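Long-range contacts in penicillin-binding protein 2 (Pbp2) (Helicobacter pylori, PDB 5LP5), which probably cross-links peptidoglycan as a penicillin-binding transpeptidase of the inner membrane, working in cell-shape maintenance in complex with the rod shape-determining protein MreC: residues A159-L163 with P297-F302; V162-V166 with Y273-F278; F302-P308 with F437-L442; H542-T546 with G568-G572. The contacts are given in a common frame with arbitrary orientation. Residues are numbered along the deposited sequence.

From the N terminus, the chain first passes helix 160-163 and its exit, which supply the first segments of interactions 1 and 2, which overlap at Val162 and Leu163. Interaction 2 closes with 273-278, interaction 1 with 297-302, so the loop of interaction 2 nests within that of interaction 1; together they seat the short helix against two loops of the transpeptidase region, and Ser160 OG to Tyr273 N (3.0 Å) joins them. Phe302 hands interaction 1 on to interaction 3, where 302-308 pairs with the lead-in to helix 441-453. Interaction 4 follows in series, a short closure between strand 542-549 and the turn before helix 572-584. It meets interaction 3 through Pro308 O and Trp544 NE1 (3.1 Å).

Interaction 1: residues A159-L163 with P297-F302; sequences ASHVL and PLLNRF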
loop_
_atom_site.group_PDB
_atom_site.type_symbol
_atom_site.label_atom_id
_atom_site.label_comp_id
_atom_site.label_asym_id
_atom_site.label_seq_id
_atom_site.Cartn_x
_atom_site.Cartn_y
_atom_site.Cartn_z
ATOM N N ALA A 159 -14.922 9.027 7.906
ATOM C CA ALA A 159 -14.642 8.263 9.129
ATOM C C ALA A 159 -13.238 8.520 9.628
ATOM O O ALA A 159 -12.637 7.681 10.295
ATOM C CB ALA A 159 -14.846 6.770 8.892
ATOM N N SER A 160 -12.722 9.697 9.311
ATOM C CA SER A 160 -11.373 10.051 9.691
ATOM C C SER A 160 -11.109 9.856 11.183
ATOM O O SER A 160 -9.976 9.555 11.576
ATOM C CB SER A 160 -11.060 11.493 9.267
ATOM O OG SER A 160 -11.691 12.467 10.087
ATOM N N HIS A 161 -12.135 10.025 12.011
ATOM C CA HIS A 161 -11.957 9.905 13.454
ATOM C C HIS A 161 -12.072 8.462 13.932
ATOM O O HIS A 161 -11.796 8.165 15.077
ATOM C CB HIS A 161 -12.921 10.831 14.220
ATOM C CG HIS A 161 -12.524 12.279 14.192
ATOM N ND1 HIS A 161 -13.113 13.188 13.342
ATOM C CD2 HIS A 161 -11.602 12.974 14.905
ATOM C CE1 HIS A 161 -12.576 14.378 13.536
ATOM N NE2 HIS A 161 -11.654 14.277 14.474
ATOM N N VAL A 162 -12.472 7.562 13.051
ATOM C CA VAL A 162 -12.427 6.130 13.345
ATOM C C VAL A 162 -11.121 5.518 12.885
ATOM O O VAL A 162 -10.416 4.847 13.653
ATOM C CB VAL A 162 -13.552 5.362 12.638
ATOM C CG1 VAL A 162 -13.442 3.886 12.954
ATOM C CG2 VAL A 162 -14.915 5.918 13.057
ATOM N N LEU A 163 -10.803 5.746 11.622
ATOM C CA LEU A 163 -9.666 5.092 11.007
ATOM C C LEU A 163 -8.343 5.558 11.610
ATOM O O LEU A 163 -7.508 4.738 11.995
ATOM C CB LEU A 163 -9.692 5.330 9.502
ATOM C CG LEU A 163 -10.966 4.877 8.776
ATOM C CD1 LEU A 163 -10.935 5.368 7.351
ATOM C CD2 LEU A 163 -11.095 3.379 8.808
ATOM N N PRO A 297 -11.232 20.449 14.276
ATOM C CA PRO A 297 -11.364 19.240 13.468
ATOM C C PRO A 297 -10.687 18.016 14.072
ATOM O O PRO A 297 -11.116 16.884 13.807
ATOM C CB PRO A 297 -10.661 19.605 12.155
ATOM C CG PRO A 297 -10.589 21.079 12.142
ATOM C CD PRO A 297 -10.425 21.458 13.581
ATOM N N LEU A 298 -9.641 18.234 14.863
ATOM C CA LEU A 298 -8.893 17.119 15.410
ATOM C C LEU A 298 -9.628 16.455 16.554
ATOM O O LEU A 298 -9.194 15.421 17.041
ATOM C CB LEU A 298 -7.537 17.576 15.896
ATOM C CG LEU A 298 -6.613 18.065 14.794
ATOM C CD1 LEU A 298 -5.355 18.597 15.461
ATOM C CD2 LEU A 298 -6.277 16.985 13.763
ATOM N N LEU A 299 -10.743 17.044 16.979
ATOM C CA LEU A 299 -11.492 16.517 18.100
ATOM C C LEU A 299 -12.384 15.362 17.667
ATOM O O LEU A 299 -13.203 15.494 16.743
ATOM C CB LEU A 299 -12.331 17.611 18.751
ATOM C CG LEU A 299 -13.078 17.207 20.033
ATOM C CD1 LEU A 299 -12.123 16.919 21.174
ATOM C CD2 LEU A 299 -14.095 18.256 20.462
ATOM N N ASN A 300 -12.181 14.230 18.338
ATOM C CA ASN A 300 -13.079 13.108 18.283
ATOM C C ASN A 300 -14.222 13.395 19.255
ATOM O O ASN A 300 -14.054 13.383 20.465
ATOM C CB ASN A 300 -12.340 11.820 18.665
ATOM C CG ASN A 300 -13.215 10.581 18.565
ATOM O OD1 ASN A 300 -14.386 10.597 18.939
ATOM N ND2 ASN A 300 -12.641 9.500 18.055
ATOM N N ARG A 301 -15.397 13.651 18.708
ATOM C CA ARG A 301 -16.525 14.062 19.508
ATOM C C ARG A 301 -17.416 12.922 20.020
ATOM O O ARG A 301 -18.239 13.164 20.897
ATOM C CB ARG A 301 -17.360 15.030 18.692
ATOM C CG ARG A 301 -16.674 16.367 18.483
ATOM C CD ARG A 301 -17.571 17.314 17.703
ATOM N NE ARG A 301 -17.061 18.681 17.700
ATOM C CZ ARG A 301 -16.025 19.096 16.975
ATOM N NH1 ARG A 301 -15.338 18.253 16.176
ATOM N NH2 ARG A 301 -15.658 20.366 17.053
ATOM N N PHE A 302 -17.284 11.699 19.493
ATOM C CA PHE A 302 -18.081 10.585 20.021
ATOM C C PHE A 302 -17.408 9.842 21.200
ATOM O O PHE A 302 -18.093 9.192 21.995
ATOM C CB PHE A 302 -18.547 9.604 18.908
ATOM C CG PHE A 302 -17.432 8.955 18.117
ATOM C CD1 PHE A 302 -16.719 7.875 18.631
ATOM C CD2 PHE A 302 -17.112 9.408 16.837
ATOM C CE1 PHE A 302 -15.684 7.287 17.906
ATOM C CE2 PHE A 302 -16.085 8.811 16.113
ATOM C CZ PHE A 302 -15.373 7.747 16.650
HETATM O O HOH W 1 -9.959 9.134 16.814
#
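Ala159 takes the N-cap position of the short helix 160-163, and its carbonyl O accepts from Val162 N (2.8 Å) and Leu163 N (3.0 Å), winding the turn that sends His161 across to 297-302. Ser160 points elsewhere: its OG bonds to Glu272 and to the backbone N of Tyr273. His161 is the centre of the contact. Its ring enters the curve of the opposite backbone, where NE2 gives a weak hydrogen bond to Pro297 O (2.7 Å, bent to 119°) while Leu299 O lies over one ring face, 3.0 Å from NE2 but badly angled for bonding. ND1 is held by Glu272, so both ring nitrogens are engaged. This is an interdomain junction: a helix of the dimerisation domain docks on the loop of the transpeptidase domain between helices 284-291 and 314-324. The His161 carbonyl O reaches Asn300 through a water, which donates to it (2.7 Å) and accepts from Asn300 ND2 (3.0 Å); Asn300 OD1 is turned back to Ala303 N. Next along, Val162 sets CG2 at 4.1 Å from Phe302 CZ, an apolar touch beside Ala267 of strand 264-270, which both side chains meet.

Interaction 2: residues V162-V166 with Y273-F278; sequences VLGYV and YNLNDF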
loop_
_atom_site.group_PDB
_atom_site.type_symbol
_atom_site.label_atom_id
_atom_site.label_comp_id
_atom_site.label_asym_id
_atom_site.label_seq_id
_atom_site.Cartn_x
_atom_site.Cartn_y
_atom_site.Cartn_z
ATOM N N VAL A 162 -12.472 7.562 13.051
ATOM C CA VAL A 162 -12.427 6.130 13.345
ATOM C C VAL A 162 -11.121 5.518 12.885
ATOM O O VAL A 162 -10.416 4.847 13.653
ATOM C CB VAL A 162 -13.552 5.362 12.638
ATOM C CG1 VAL A 162 -13.442 3.886 12.954
ATOM C CG2 VAL A 162 -14.915 5.918 13.057
ATOM N N LEU A 163 -10.803 5.746 11.622
ATOM C CA LEU A 163 -9.666 5.092 11.007
ATOM C C LEU A 163 -8.343 5.558 11.610
ATOM O O LEU A 163 -7.508 4.738 11.995
ATOM C CB LEU A 163 -9.692 5.330 9.502
ATOM C CG LEU A 163 -10.966 4.877 8.776
ATOM C CD1 LEU A 163 -10.935 5.368 7.351
ATOM C CD2 LEU A 163 -11.095 3.379 8.808
ATOM N N GLY A 164 -8.177 6.872 11.737
ATOM C CA GLY A 164 -6.925 7.458 12.156
ATOM C C GLY A 164 -5.892 7.322 11.054
ATOM O O GLY A 164 -6.197 6.854 9.955
ATOM N N TYR A 165 -4.657 7.707 11.348
ATOM C CA TYR A 165 -3.616 7.747 10.343
ATOM C C TYR A 165 -2.262 7.258 10.859
ATOM O O TYR A 165 -1.987 7.253 12.046
ATOM C CB TYR A 165 -3.484 9.169 9.785
ATOM C CG TYR A 165 -3.029 10.162 10.812
ATOM C CD1 TYR A 165 -1.673 10.324 11.092
ATOM C CD2 TYR A 165 -3.945 10.918 11.535
ATOM C CE1 TYR A 165 -1.246 11.220 12.038
ATOM C CE2 TYR A 165 -3.522 11.819 12.484
ATOM C CZ TYR A 165 -2.170 11.968 12.728
ATOM O OH TYR A 165 -1.733 12.878 13.669
ATOM N N VAL A 166 -1.415 6.861 9.922
ATOM C CA VAL A 166 -0.074 6.392 10.209
ATOM C C VAL A 166 0.934 7.508 9.937
ATOM O O VAL A 166 0.687 8.397 9.109
ATOM C CB VAL A 166 0.286 5.170 9.349
ATOM C CG1 VAL A 166 -0.816 4.143 9.434
ATOM C CG2 VAL A 166 0.517 5.536 7.887
ATOM N N TYR A 273 -11.623 15.303 9.191
ATOM C CA TYR A 273 -10.474 15.860 8.452
ATOM C C TYR A 273 -9.894 14.821 7.496
ATOM O O TYR A 273 -10.157 13.639 7.640
ATOM C CB TYR A 273 -9.386 16.375 9.407
ATOM C CG TYR A 273 -8.738 15.318 10.281
ATOM C CD1 TYR A 273 -7.521 14.744 9.934
ATOM C CD2 TYR A 273 -9.344 14.891 11.455
ATOM C CE1 TYR A 273 -6.926 13.761 10.731
ATOM C CE2 TYR A 273 -8.760 13.912 12.252
ATOM C CZ TYR A 273 -7.549 13.351 11.885
ATOM O OH TYR A 273 -6.994 12.370 12.667
ATOM N N ASN A 274 -9.105 15.271 6.522
ATOM C CA ASN A 274 -8.656 14.411 5.421
ATOM C C ASN A 274 -7.373 13.694 5.756
ATOM O O ASN A 274 -6.286 14.275 5.699
ATOM C CB ASN A 274 -8.470 15.202 4.133
ATOM C CG ASN A 274 -8.054 14.325 2.958
ATOM O OD1 ASN A 274 -7.680 13.160 3.110
ATOM N ND2 ASN A 274 -8.134 14.896 1.753
ATOM N N LEU A 275 -7.511 12.398 6.029
ATOM C CA LEU A 275 -6.414 11.569 6.494
ATOM C C LEU A 275 -5.207 11.566 5.558
ATOM O O LEU A 275 -4.087 11.338 6.005
ATOM C CB LEU A 275 -6.901 10.151 6.706
ATOM C CG LEU A 275 -7.921 9.947 7.828
ATOM C CD1 LEU A 275 -8.545 8.556 7.691
ATOM C CD2 LEU A 275 -7.334 10.132 9.239
ATOM N N ASN A 276 -5.422 11.809 4.262
ATOM C CA ASN A 276 -4.308 11.772 3.309
ATOM C C ASN A 276 -3.299 12.902 3.520
ATOM O O ASN A 276 -2.154 12.776 3.126
ATOM C CB ASN A 276 -4.815 11.825 1.878
ATOM C CG ASN A 276 -5.408 10.541 1.426
ATOM O OD1 ASN A 276 -4.710 9.546 1.243
ATOM N ND2 ASN A 276 -6.705 10.562 1.181
ATOM N N ASP A 277 -3.717 14.003 4.136
ATOM C CA ASP A 277 -2.814 15.150 4.313
ATOM C C ASP A 277 -1.719 14.881 5.355
ATOM O O ASP A 277 -0.741 15.616 5.428
ATOM C CB ASP A 277 -3.606 16.409 4.684
ATOM C CG ASP A 277 -4.594 16.827 3.608
ATOM O OD1 ASP A 277 -4.355 16.518 2.416
ATOM O OD2 ASP A 277 -5.617 17.460 3.952
ATOM N N PHE A 278 -1.883 13.831 6.152
ATOM C CA PHE A 278 -0.876 13.453 7.128
ATOM C C PHE A 278 0.171 12.479 6.575
ATOM O O PHE A 278 1.269 12.378 7.135
ATOM C CB PHE A 278 -1.539 12.854 8.390
ATOM C CG PHE A 278 -2.195 13.880 9.256
ATOM C CD1 PHE A 278 -3.491 14.299 8.988
ATOM C CD2 PHE A 278 -1.507 14.460 10.315
ATOM C CE1 PHE A 278 -4.090 15.273 9.762
ATOM C CE2 PHE A 278 -2.103 15.433 11.096
ATOM C CZ PHE A 278 -3.397 15.841 10.816
#
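Tyr165 is the centre of this contact, stacked on Phe278 and backed by Leu275. It adopts the p and Phe278 the m rotamer, which brings their rings into a face-to-face stack with centroids 4.2 Å apart and planes tilted by 18°; Tyr165 CZ and Phe278 CD2 come within 3.5 Å. The CB of Phe278 also lies over the Tyr165 ring, 4.0 Å from its centroid, as a CH-pi contact. Tyr273, likewise p, approaches the same ring edge-on, its OH 3.5 Å from Tyr165 CE2. Leu275, in the mt conformation, sets CD2 at that ring's edge, near its plane: CD1 rests 3.9 Å from Leu163 CB, while CD2 lies 4.0 Å from Tyr165 CB and 3.5 Å from Gly164 O. Gly164, the first residue past the helix, has a positive phi of 71°, turning the chain so that Tyr165 faces the loop. No hydrogen bond crosses. Inside 273-278, the t rotamer of Asn274 lets OD1 accept from Asn276 N (2.9 Å), an Asx turn that starts the helical curl bearing Phe278, whose ring also meets Trp287 and Leu290 of helix 284-291. What results is a small aromatic cluster at the interface between the dimerisation and transpeptidase domains.

Interaction 3: residues F302-P308 with F437-L442; sequences FANALYP and FLATPL
A single antiparallel beta bridge, a hydrogen-bonded pair formed by Tyr307 and Ala439 (CA-CA 5.5 Å), joins two loops of the transpeptidase domain: the one running towards helix 314-324, whose start fits the SxxK pattern of this family, and the lead-in to helix 441-453. Both bonding groups of each residue are satisfied: Tyr307 N gives to Ala439 O (3.0 Å, 166°) and Ala439 N to Tyr307 O (2.9 Å, 170°). Backbones are extended here (Tyr307 -140/152, Ala439 -140/165), with Leu306 opposite Thr440 and Pro308 opposite Leu438. The carbonyls also take CA-H...O contacts, Leu306 CA to Ala439 O at 3.6 Å and Leu438 CA to Tyr307 O at 3.4 Å. Leu306 and Leu438, both mt, pack CB to CB at 4.0 Å. Thr440 is the N-cap, chi1 p, its OG1 capping a backbone N just past Leu442 and its N bonded to Gln443. Leu442 N, in the first helical turn, gives to Phe302 O (3.1 Å, 145°). Tyr307 OH is taken by Glu563, and Pro308 O accepts from Trp544 NE1. Phe302 is p, its ring edge meeting Leu442; Ala303 CB lies 3.7 Å from Leu442 CD1.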
loop_
_atom_site.group_PDB
_atom_site.type_symbol
_atom_site.label_atom_id
_atom_site.label_comp_id
_atom_site.label_asym_id
_atom_site.label_seq_id
_atom_site.Cartn_x
_atom_site.Cartn_y
_atom_site.Cartn_z
ATOM N N PHE A 302 -17.284 11.699 19.493
ATOM C CA PHE A 302 -18.081 10.585 20.021
ATOM C C PHE A 302 -17.408 9.842 21.200
ATOM O O PHE A 302 -18.093 9.192 21.995
ATOM C CB PHE A 302 -18.547 9.604 18.908
ATOM C CG PHE A 302 -17.432 8.955 18.117
ATOM C CD1 PHE A 302 -16.719 7.875 18.631
ATOM C CD2 PHE A 302 -17.112 9.408 16.837
ATOM C CE1 PHE A 302 -15.684 7.287 17.906
ATOM C CE2 PHE A 302 -16.085 8.811 16.113
ATOM C CZ PHE A 302 -15.373 7.747 16.650
ATOM N N ALA A 303 -16.080 9.968 21.306
ATOM C CA ALA A 303 -15.279 9.278 22.339
ATOM C C ALA A 303 -14.378 10.177 23.196
ATOM O O ALA A 303 -13.987 9.782 24.300
ATOM C CB ALA A 303 -14.420 8.207 21.686
ATOM N N ASN A 304 -14.024 11.360 22.695
ATOM C CA ASN A 304 -13.071 12.237 23.395
ATOM C C ASN A 304 -13.588 13.666 23.541
ATOM O O ASN A 304 -12.853 14.637 23.327
ATOM C CB ASN A 304 -11.721 12.220 22.674
ATOM C CG ASN A 304 -11.068 10.861 22.735
ATOM O OD1 ASN A 304 -11.015 10.121 21.752
ATOM N ND2 ASN A 304 -10.603 10.501 23.916
ATOM N N ALA A 305 -14.860 13.773 23.909
ATOM C CA ALA A 305 -15.536 15.057 24.109
ATOM C C ALA A 305 -16.678 14.830 25.061
ATOM O O ALA A 305 -17.383 13.803 24.969
ATOM C CB ALA A 305 -16.073 15.619 22.811
ATOM N N LEU A 306 -16.846 15.781 25.979
ATOM C CA LEU A 306 -17.824 15.681 27.056
ATOM C C LEU A 306 -18.904 16.776 26.925
ATOM O O LEU A 306 -18.614 17.935 26.647
ATOM C CB LEU A 306 -17.112 15.768 28.414
ATOM C CG LEU A 306 -16.282 14.549 28.884
ATOM C CD1 LEU A 306 -15.379 14.858 30.077
ATOM C CD2 LEU A 306 -17.191 13.360 29.200
ATOM N N TYR A 307 -20.159 16.384 27.104
ATOM C CA TYR A 307 -21.279 17.312 27.037
ATOM C C TYR A 307 -22.273 16.950 28.151
ATOM O O TYR A 307 -22.344 15.793 28.550
ATOM C CB TYR A 307 -22.009 17.209 25.698
ATOM C CG TYR A 307 -21.181 17.354 24.437
ATOM C CD1 TYR A 307 -20.632 16.247 23.811
ATOM C CD2 TYR A 307 -21.018 18.581 23.837
ATOM C CE1 TYR A 307 -19.903 16.375 22.644
ATOM C CE2 TYR A 307 -20.305 18.724 22.663
ATOM C CZ TYR A 307 -19.758 17.615 22.061
ATOM O OH TYR A 307 -19.044 17.735 20.884
ATOM N N PRO A 308 -23.039 17.940 28.656
ATOM C CA PRO A 308 -24.122 17.611 29.587
ATOM C C PRO A 308 -25.196 16.817 28.856
ATOM O O PRO A 308 -25.632 17.232 27.782
ATOM C CB PRO A 308 -24.665 18.986 30.031
ATOM C CG PRO A 308 -23.653 19.982 29.599
ATOM C CD PRO A 308 -22.926 19.394 28.424
ATOM N N PHE A 437 -22.806 17.249 35.436
ATOM C CA PHE A 437 -23.009 15.953 34.749
ATOM C C PHE A 437 -22.471 16.037 33.321
ATOM O O PHE A 437 -22.894 16.908 32.564
ATOM C CB PHE A 437 -24.515 15.592 34.723
ATOM C CG PHE A 437 -24.825 14.107 34.494
ATOM C CD1 PHE A 437 -23.938 13.245 33.861
ATOM C CD2 PHE A 437 -26.054 13.589 34.913
ATOM C CE1 PHE A 437 -24.264 11.904 33.669
ATOM C CE2 PHE A 437 -26.375 12.255 34.722
ATOM C CZ PHE A 437 -25.480 11.410 34.096
ATOM N N LEU A 438 -21.546 15.133 32.981
ATOM C CA LEU A 438 -20.982 15.033 31.622
ATOM C C LEU A 438 -20.905 13.599 31.062
ATOM O O LEU A 438 -20.533 12.650 31.755
ATOM C CB LEU A 438 -19.589 15.645 31.590
ATOM C CG LEU A 438 -19.501 17.119 31.921
ATOM C CD1 LEU A 438 -18.033 17.520 31.986
ATOM C CD2 LEU A 438 -20.262 17.945 30.898
ATOM N N ALA A 439 -21.245 13.461 29.789
ATOM C CA ALA A 439 -21.188 12.175 29.131
ATOM C C ALA A 439 -20.664 12.331 27.726
ATOM O O ALA A 439 -20.590 13.442 27.211
ATOM C CB ALA A 439 -22.559 11.538 29.112
ATOM N N THR A 440 -20.272 11.192 27.142
ATOM C CA THR A 440 -19.839 11.087 25.742
ATOM C C THR A 440 -21.004 10.558 24.928
ATOM O O THR A 440 -21.819 9.806 25.444
ATOM C CB THR A 440 -18.633 10.118 25.579
ATOM O OG1 THR A 440 -18.935 8.817 26.138
ATOM C CG2 THR A 440 -17.366 10.688 26.239
ATOM N N PRO A 441 -21.108 10.963 23.652
ATOM C CA PRO A 441 -22.083 10.343 22.759
ATOM C C PRO A 441 -22.059 8.826 22.771
ATOM O O PRO A 441 -23.106 8.212 22.629
ATOM C CB PRO A 441 -21.690 10.882 21.394
ATOM C CG PRO A 441 -21.180 12.244 21.692
ATOM C CD PRO A 441 -20.498 12.148 23.028
ATOM N N LEU A 442 -20.889 8.228 22.977
ATOM C CA LEU A 442 -20.820 6.775 23.154
ATOM C C LEU A 442 -21.626 6.293 24.377
ATOM O O LEU A 442 -22.385 5.327 24.287
ATOM C CB LEU A 442 -19.369 6.296 23.220
ATOM C CG LEU A 442 -18.698 6.008 21.860
ATOM C CD1 LEU A 442 -17.199 5.738 22.030
ATOM C CD2 LEU A 442 -19.316 4.835 21.125
#

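Interaction 4: residues H542-T546 with G568-G572; sequences HAWIT and GSKLG
Leu571, in the mt rotamer, lays its side chain across Ala543 and Ile545, which point the same way from strand 542-546: its CD1 sits 3.6 Å from Ala543 CB and 3.4 Å from Ala543 O, its CB 3.6 Å from Ile545 CG2. Ile545 is extended (chi1 -177°, chi2 158°) and ends with CD1 at 4.1 Å from Gly572 CA. The strand is regular beta (Ala543 -124/130, Trp544 -115/155, Ile545 -161/127). Against it 569-571 coils as a 3-10 turn, with Leu571 N bonded to Gly568 O (3.3 Å) and Gly572 N to Ser569 O (3.2 Å), and Leu571 stands at the N-cap position of helix 572-584. Strand 542-549 lies between 511-517 and 556-562 in the five-stranded antiparallel sheet of the penicillin-binding fold, and the turn brings the chain's last modelled helix to one face; Trp544 points to the other, towards helix 441-453, with NE1 bonded to Pro308 O. Backbones come closest at Ala543 and Gly568 (CA-CA 4.4 Å). Gly568 CA is 3.2 Å from Trp544 O, so close that a CB there would clash with that oxygen. No hydrogen bond links the segments; Gly568 N donates instead to Thr516 OG1 of the neighbouring strand 511-517.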
loop_
_atom_site.group_PDB
_atom_site.type_symbol
_atom_site.label_atom_id
_atom_site.label_comp_id
_atom_site.label_asym_id
_atom_site.label_seq_id
_atom_site.Cartn_x
_atom_site.Cartn_y
_atom_site.Cartn_z
ATOM N N HIS A 542 -26.659 23.060 23.214
ATOM C CA HIS A 542 -26.434 21.879 22.379
ATOM C C HIS A 542 -27.698 21.015 22.340
ATOM O O HIS A 542 -28.565 21.118 23.222
ATOM C CB HIS A 542 -25.284 21.012 22.901
ATOM C CG HIS A 542 -23.998 21.742 23.093
ATOM N ND1 HIS A 542 -23.433 22.532 22.118
ATOM C CD2 HIS A 542 -23.149 21.778 24.146
ATOM C CE1 HIS A 542 -22.300 23.040 22.571
ATOM N NE2 HIS A 542 -22.108 22.603 23.802
ATOM N N ALA A 543 -27.778 20.150 21.328
ATOM C CA ALA A 543 -28.991 19.381 21.070
ATOM C C ALA A 543 -28.728 17.883 21.037
ATOM O O ALA A 543 -27.839 17.432 20.327
ATOM C CB ALA A 543 -29.607 19.819 19.749
ATOM N N TRP A 544 -29.524 17.124 21.786
ATOM C CA TRP A 544 -29.424 15.673 21.809
ATOM C C TRP A 544 -30.692 15.047 21.245
ATOM O O TRP A 544 -31.775 15.645 21.292
ATOM C CB TRP A 544 -29.268 15.148 23.240
ATOM C CG TRP A 544 -27.903 15.231 23.843
ATOM C CD1 TRP A 544 -27.425 16.217 24.659
ATOM C CD2 TRP A 544 -26.849 14.278 23.714
ATOM N NE1 TRP A 544 -26.143 15.941 25.036
ATOM C CE2 TRP A 544 -25.761 14.756 24.473
ATOM C CE3 TRP A 544 -26.710 13.072 23.023
ATOM C CZ2 TRP A 544 -24.554 14.075 24.554
ATOM C CZ3 TRP A 544 -25.519 12.390 23.119
ATOM C CH2 TRP A 544 -24.459 12.889 23.872
ATOM N N ILE A 545 -30.536 13.827 20.732
ATOM C CA ILE A 545 -31.640 12.918 20.459
ATOM C C ILE A 545 -31.045 11.523 20.351
ATOM O O ILE A 545 -30.078 11.303 19.628
ATOM C CB ILE A 545 -32.407 13.285 19.171
ATOM C CG1 ILE A 545 -33.605 12.347 18.950
ATOM C CG2 ILE A 545 -31.468 13.300 17.966
ATOM C CD1 ILE A 545 -34.684 12.925 18.061
ATOM N N THR A 546 -31.593 10.593 21.118
ATOM C CA THR A 546 -31.174 9.204 21.053
ATOM C C THR A 546 -32.439 8.404 20.843
ATOM O O THR A 546 -33.513 8.889 21.074
ATOM C CB THR A 546 -30.404 8.788 22.315
ATOM O OG1 THR A 546 -29.732 7.549 22.092
ATOM C CG2 THR A 546 -31.333 8.659 23.501
ATOM N N GLY A 568 -33.369 19.829 21.281
ATOM C CA GLY A 568 -33.309 18.399 20.946
ATOM C C GLY A 568 -34.327 17.928 19.936
ATOM O O GLY A 568 -34.039 17.051 19.135
ATOM N N SER A 569 -35.511 18.527 19.979
ATOM C CA SER A 569 -36.594 18.209 19.062
ATOM C C SER A 569 -36.249 18.594 17.625
ATOM O O SER A 569 -36.665 17.931 16.685
ATOM C CB SER A 569 -37.860 18.937 19.505
ATOM O OG SER A 569 -38.985 18.552 18.737
ATOM N N LYS A 570 -35.450 19.644 17.473
ATOM C CA LYS A 570 -34.989 20.141 16.173
ATOM C C LYS A 570 -34.153 19.107 15.389
ATOM O O LYS A 570 -33.809 19.334 14.243
ATOM C CB LYS A 570 -34.165 21.416 16.432
ATOM C CG LYS A 570 -34.248 22.537 15.401
ATOM C CD LYS A 570 -34.243 23.924 16.071
ATOM C CE LYS A 570 -33.142 24.867 15.575
ATOM N NZ LYS A 570 -33.097 25.022 14.094
ATOM N N LEU A 571 -33.835 17.982 16.016
ATOM C CA LEU A 571 -33.004 16.953 15.407
ATOM C C LEU A 571 -33.769 15.718 14.936
ATOM O O LEU A 571 -33.159 14.724 14.519
ATOM C CB LEU A 571 -31.955 16.488 16.414
ATOM C CG LEU A 571 -30.959 17.520 16.905
ATOM C CD1 LEU A 571 -29.930 16.792 17.769
ATOM C CD2 LEU A 571 -30.297 18.219 15.721
ATOM N N GLY A 572 -35.093 15.762 15.020
ATOM C CA GLY A 572 -35.920 14.669 14.525
ATOM C C GLY A 572 -35.818 14.470 13.023
ATOM O O GLY A 572 -35.976 13.358 12.545
#